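Local atomic coordinates of putative lipoprotein (Campylobacter jejuni subsp. jejuni, PDB entry 2G5G), a protein that binds heme, as a cofacial pair held in a dimer, and probably serves in bacterial heme uptake or transport. Residues L37-A42 / V244-S249; M62-L67 / F78-E83. One frame throughout, in Å; residues are numbered along the deposited sequence.

Contact 1. Residues L37-A42 / V244-S249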
loop_
_atom_site.group_PDB
_atom_site.type_symbol
_atom_site.label_atom_id
_atom_site.label_comp_id
_atom_site.label_asym_id
_atom_site.label_seq_id
_atom_site.Cartn_x
_atom_site.Cartn_y
_atom_site.Cartn_z
ATOM N N LEU A 37 -8.129 23.234 33.768
ATOM C CA LEU A 37 -8.251 22.757 35.145
ATOM C C LEU A 37 -8.829 21.341 35.162
ATOM O O LEU A 37 -8.401 20.492 35.944
ATOM C CB LEU A 37 -9.101 23.716 35.995
ATOM C CG LEU A 37 -8.613 25.168 36.131
ATOM C CD1 LEU A 37 -9.581 26.010 36.979
ATOM C CD2 LEU A 37 -7.202 25.214 36.699
ATOM N N GLU A 38 -9.764 21.066 34.262
ATOM C CA GLU A 38 -10.304 19.697 34.159
ATOM C C GLU A 38 -9.311 18.709 33.572
ATOM O O GLU A 38 -9.179 17.595 34.077
ATOM C CB GLU A 38 -11.617 19.682 33.363
ATOM C CG GLU A 38 -12.692 20.612 33.928
ATOM C CD GLU A 38 -13.008 20.321 35.371
ATOM O OE1 GLU A 38 -13.080 19.143 35.765
ATOM O OE2 GLU A 38 -13.176 21.279 36.144
ATOM N N LEU A 39 -8.608 19.105 32.515
ATOM C CA LEU A 39 -7.628 18.214 31.864
ATOM C C LEU A 39 -6.509 17.804 32.799
ATOM O O LEU A 39 -6.007 16.682 32.732
ATOM C CB LEU A 39 -7.003 18.874 30.627
ATOM C CG LEU A 39 -7.920 19.248 29.447
ATOM C CD1 LEU A 39 -7.068 19.675 28.304
ATOM C CD2 LEU A 39 -8.795 18.064 29.031
ATOM N N LEU A 40 -6.127 18.721 33.671
ATOM C CA LEU A 40 -5.082 18.463 34.653
ATOM C C LEU A 40 -5.431 17.290 35.592
ATOM O O LEU A 40 -4.545 16.658 36.161
ATOM C CB LEU A 40 -4.906 19.743 35.486
ATOM C CG LEU A 40 -3.696 20.673 35.295
ATOM C CD1 LEU A 40 -2.665 20.303 34.208
ATOM C CD2 LEU A 40 -4.070 22.157 35.302
ATOM N N LYS A 41 -6.719 17.008 35.750
ATOM C CA LYS A 41 -7.196 15.905 36.594
ATOM C C LYS A 41 -6.976 14.515 35.946
ATOM O O LYS A 41 -6.972 13.487 36.626
ATOM C CB LYS A 41 -8.672 16.078 36.898
ATOM C CG LYS A 41 -9.021 17.403 37.557
ATOM C CD LYS A 41 -10.525 17.503 37.777
ATOM C CE LYS A 41 -10.825 18.643 38.774
ATOM N NZ LYS A 41 -12.273 18.960 38.758
ATOM N N ALA A 42 -6.825 14.496 34.631
ATOM C CA ALA A 42 -6.746 13.243 33.880
ATOM C C ALA A 42 -5.353 12.663 33.961
ATOM O O ALA A 42 -4.393 13.393 34.184
ATOM C CB ALA A 42 -7.162 13.462 32.420
ATOM N N VAL A 244 -9.286 11.463 29.319
ATOM C CA VAL A 244 -10.053 12.601 28.777
ATOM C C VAL A 244 -9.651 12.832 27.316
ATOM O O VAL A 244 -8.463 12.739 26.948
ATOM C CB VAL A 244 -9.916 13.914 29.617
ATOM C CG1 VAL A 244 -8.466 14.435 29.592
ATOM C CG2 VAL A 244 -10.882 14.974 29.103
ATOM N N VAL A 245 -10.658 13.129 26.498
ATOM C CA VAL A 245 -10.473 13.248 25.056
ATOM C C VAL A 245 -10.884 14.639 24.622
ATOM O O VAL A 245 -12.008 15.090 24.911
ATOM C CB VAL A 245 -11.285 12.195 24.249
ATOM C CG1 VAL A 245 -11.014 12.365 22.736
ATOM C CG2 VAL A 245 -11.005 10.750 24.740
ATOM N N VAL A 246 -9.954 15.321 23.969
ATOM C CA VAL A 246 -10.193 16.662 23.446
ATOM C C VAL A 246 -10.034 16.622 21.950
ATOM O O VAL A 246 -8.957 16.271 21.435
ATOM C CB VAL A 246 -9.207 17.702 24.001
ATOM C CG1 VAL A 246 -9.506 19.126 23.377
ATOM C CG2 VAL A 246 -9.297 17.787 25.525
ATOM N N ASN A 247 -11.081 16.985 21.221
ATOM C CA ASN A 247 -10.979 16.900 19.762
ATOM C C ASN A 247 -10.950 18.307 19.205
ATOM O O ASN A 247 -11.701 19.177 19.664
ATOM C CB ASN A 247 -12.121 16.109 19.108
ATOM C CG ASN A 247 -11.827 15.801 17.615
ATOM O OD1 ASN A 247 -12.700 15.865 16.745
ATOM N ND2 ASN A 247 -10.584 15.503 17.331
ATOM N N LEU A 248 -10.067 18.523 18.242
ATOM C CA LEU A 248 -9.980 19.798 17.514
ATOM C C LEU A 248 -10.884 19.645 16.283
ATOM O O LEU A 248 -10.600 18.838 15.399
ATOM C CB LEU A 248 -8.511 20.080 17.131
ATOM C CG LEU A 248 -7.542 20.026 18.333
ATOM C CD1 LEU A 248 -6.077 20.183 17.850
ATOM C CD2 LEU A 248 -7.923 21.044 19.424
ATOM N N SER A 249 -12.006 20.355 16.256
ATOM C CA SER A 249 -13.019 20.040 15.227
ATOM C C SER A 249 -12.612 20.441 13.819
ATOM O O SER A 249 -11.813 21.356 13.609
ATOM C CB SER A 249 -14.400 20.618 15.555
ATOM O OG SER A 249 -14.383 22.030 15.623
#
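Leu39 lays its CD2 methyl between two valines of strand 243-248, 3.7 Å from Val244 CG1 and 3.6 Å from Val246 CG2. Its side chain runs at roughly a right angle to both valines, which are two residues apart on the strand and turn the same way, so the leucine fork crosses the row they make. CD1, the other branch, comes near only Val246, at 4.0 Å from CG2. Val246 offers that methyl because CG2 stands beside its backbone N, with CG1 anti to the N (chi1 179°). Val244 is turned differently (chi1 65°): CG1 faces Ala42, and Leu39 CD2 rests against both its methyls. Ala42 CB and Val244 CG1 are 3.3 Å apart, closer than two methyls normally sit. Ala42 is brought down by a type I turn over Leu39 to Ala42, closed by Ala42 N bonding to Leu39 O at 3.0 Å. No hydrogen bond joins the two segments; the side-chain contacts across them are apolar, and 176 Å² is buried. Strands 260-264 and 44-49 flank these valines. Helix 32-39 thus leads through a tight turn toward strand 44-49, parallel neighbour of 243-248, over one face of the mixed sheet of an alpha/beta fold.

Contact 2. Residues M62-L67 / F78-E83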
loop_
_atom_site.group_PDB
_atom_site.type_symbol
_atom_site.label_atom_id
_atom_site.label_comp_id
_atom_site.label_asym_id
_atom_site.label_seq_id
_atom_site.Cartn_x
_atom_site.Cartn_y
_atom_site.Cartn_z
HETATM N N MSE A 62 -1.067 25.897 22.462
HETATM C CA MSE A 62 -1.745 26.587 23.547
HETATM C C MSE A 62 -2.100 25.643 24.681
HETATM O O MSE A 62 -1.883 25.956 25.863
HETATM C CB MSE A 62 -3.022 27.262 23.031
HETATM C CG MSE A 62 -2.741 28.416 22.067
HETATM SE SE MSE A 62 -4.437 29.099 21.313
HETATM C CE MSE A 62 -5.436 29.297 22.966
ATOM N N ILE A 63 -2.669 24.493 24.325
ATOM C CA ILE A 63 -3.089 23.514 25.342
ATOM C C ILE A 63 -1.814 22.946 26.010
ATOM O O ILE A 63 -1.717 22.921 27.228
ATOM C CB ILE A 63 -3.895 22.364 24.712
ATOM C CG1 ILE A 63 -5.197 22.889 24.098
ATOM C CG2 ILE A 63 -4.171 21.244 25.787
ATOM C CD1 ILE A 63 -5.862 21.879 23.115
ATOM N N PHE A 64 -0.860 22.480 25.210
ATOM C CA PHE A 64 0.383 21.959 25.816
ATOM C C PHE A 64 1.001 22.976 26.788
ATOM O O PHE A 64 1.277 22.645 27.936
ATOM C CB PHE A 64 1.400 21.466 24.779
ATOM C CG PHE A 64 2.722 21.006 25.378
ATOM C CD1 PHE A 64 3.842 21.826 25.298
ATOM C CD2 PHE A 64 2.831 19.790 26.064
ATOM C CE1 PHE A 64 5.058 21.441 25.859
ATOM C CE2 PHE A 64 4.050 19.400 26.640
ATOM C CZ PHE A 64 5.170 20.221 26.525
ATOM N N ASN A 65 1.197 24.208 26.328
ATOM C CA ASN A 65 1.821 25.233 27.159
ATOM C C ASN A 65 1.103 25.407 28.481
ATOM O O ASN A 65 1.762 25.575 29.510
ATOM C CB ASN A 65 1.864 26.595 26.447
ATOM C CG ASN A 65 3.028 26.739 25.457
ATOM O OD1 ASN A 65 3.890 25.872 25.297
ATOM N ND2 ASN A 65 3.037 27.864 24.781
ATOM N N ALA A 66 -0.237 25.418 28.484
ATOM C CA ALA A 66 -0.938 25.687 29.749
ATOM C C ALA A 66 -0.784 24.502 30.712
ATOM O O ALA A 66 -0.669 24.672 31.947
ATOM C CB ALA A 66 -2.418 26.017 29.515
ATOM N N LEU A 67 -0.792 23.298 30.154
ATOM C CA LEU A 67 -0.723 22.112 31.004
ATOM C C LEU A 67 0.700 21.967 31.558
ATOM O O LEU A 67 0.863 21.660 32.724
ATOM C CB LEU A 67 -1.089 20.864 30.207
ATOM C CG LEU A 67 -2.510 20.691 29.651
ATOM C CD1 LEU A 67 -2.478 19.549 28.634
ATOM C CD2 LEU A 67 -3.468 20.348 30.734
ATOM N N PHE A 78 5.293 15.228 33.192
ATOM C CA PHE A 78 4.276 15.267 32.136
ATOM C C PHE A 78 4.919 15.012 30.794
ATOM O O PHE A 78 5.776 15.811 30.346
ATOM C CB PHE A 78 3.578 16.639 32.128
ATOM C CG PHE A 78 2.548 16.806 31.038
ATOM C CD1 PHE A 78 2.585 17.921 30.196
ATOM C CD2 PHE A 78 1.511 15.879 30.891
ATOM C CE1 PHE A 78 1.614 18.102 29.210
ATOM C CE2 PHE A 78 0.525 16.059 29.887
ATOM C CZ PHE A 78 0.576 17.164 29.075
ATOM N N ASP A 79 4.499 13.922 30.143
ATOM C CA ASP A 79 5.092 13.494 28.860
ATOM C C ASP A 79 4.121 13.551 27.681
ATOM O O ASP A 79 2.931 13.644 27.908
ATOM C CB ASP A 79 5.641 12.094 28.994
ATOM C CG ASP A 79 6.761 12.010 30.028
ATOM O OD1 ASP A 79 7.507 13.006 30.180
ATOM O OD2 ASP A 79 6.873 10.968 30.699
ATOM N N VAL A 80 4.638 13.494 26.445
ATOM C CA VAL A 80 3.820 13.582 25.220
ATOM C C VAL A 80 4.082 12.406 24.284
ATOM O O VAL A 80 5.214 12.167 23.868
ATOM C CB VAL A 80 4.023 14.915 24.472
ATOM C CG1 VAL A 80 3.220 14.936 23.142
ATOM C CG2 VAL A 80 3.584 16.063 25.336
ATOM N N ALA A 81 3.028 11.641 24.003
ATOM C CA ALA A 81 3.122 10.521 23.076
ATOM C C ALA A 81 2.642 11.014 21.714
ATOM O O ALA A 81 1.748 11.852 21.618
ATOM C CB ALA A 81 2.242 9.342 23.571
ATOM N N LEU A 82 3.235 10.480 20.662
ATOM C CA LEU A 82 2.975 10.948 19.307
ATOM C C LEU A 82 2.618 9.796 18.397
ATOM O O LEU A 82 3.395 8.840 18.237
ATOM C CB LEU A 82 4.177 11.752 18.753
ATOM C CG LEU A 82 4.531 13.108 19.374
ATOM C CD1 LEU A 82 5.812 13.693 18.765
ATOM C CD2 LEU A 82 3.392 14.103 19.270
ATOM N N GLU A 83 1.431 9.869 17.786
ATOM C CA GLU A 83 1.090 8.929 16.716
ATOM C C GLU A 83 2.208 8.961 15.654
ATOM O O GLU A 83 2.435 7.964 14.962
ATOM C CB GLU A 83 -0.240 9.324 16.043
ATOM C CG GLU A 83 -0.608 8.453 14.802
ATOM C CD GLU A 83 -1.806 8.989 13.990
ATOM O OE1 GLU A 83 -2.390 10.027 14.347
ATOM O OE2 GLU A 83 -2.143 8.357 12.984
#
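Phe64 meets Phe78 rim to rim, neither ring lying over the face of the other: the centroids are 6.0 Å apart and the planes differ by 21°. The CD2-CE2 side of Phe64 meets Phe78 CE1, with Phe64 CE2 at 3.8 Å from that atom, and the side chains run alongside in opposing directions. Both have CG anti to the backbone N (chi1 176° for Phe64), which sends one ring out from the helix and the other up from the strand into the helix-sheet interface. CE2 of Phe64 also reaches Val80 CG2 at 3.6 Å, so this side touches two strand residues whose side chains rise from the same side of the strand. One turn further along the helix, Leu67 meets the CE1-CZ part of the same rim of Phe78, its CD1 3.9 Å from Phe78 CZ and its CB 4.0 Å from Phe78 CE1. No hydrogen bond crosses the contact, and all four residues are buried. The helix and strand segments run nearly antiparallel, at 158°, with axes 10.8 Å apart, as in a beta-alpha-beta crossover: helix 54-73 joins parallel strands 44-49 and 78-82, with strand 214-220 between them in the sheet. Helix 124-131 closes the side of Phe64 and Val80 with Val130, strand 214-220 lies beside Phe78 through Leu216, and helix 32-39 meets Leu67 through Leu39.

In the fold
Contact 2 is nested along the chain inside the loop closed by contact 1, whose segments are 202 residues apart at their nearest ends against 11 for contact 2. Their centres lie 11 Å apart; contact 1 packs a helix end and its turn, contact 2 a helix, on one mixed sheet. Strands 44-49 and 214-220 separate strand 243-248 of contact 1 from strand 78-82 of contact 2. The contacts meet directly: Leu67 CD2 is 3.6 Å from Leu40 CD1 and 3.8 Å from Leu39 CB. Helices 32-39 and 54-73 therefore share one apolar layer over the sheet, uniting early and late parts of the chain. Neither contact includes residues of the heme pocket.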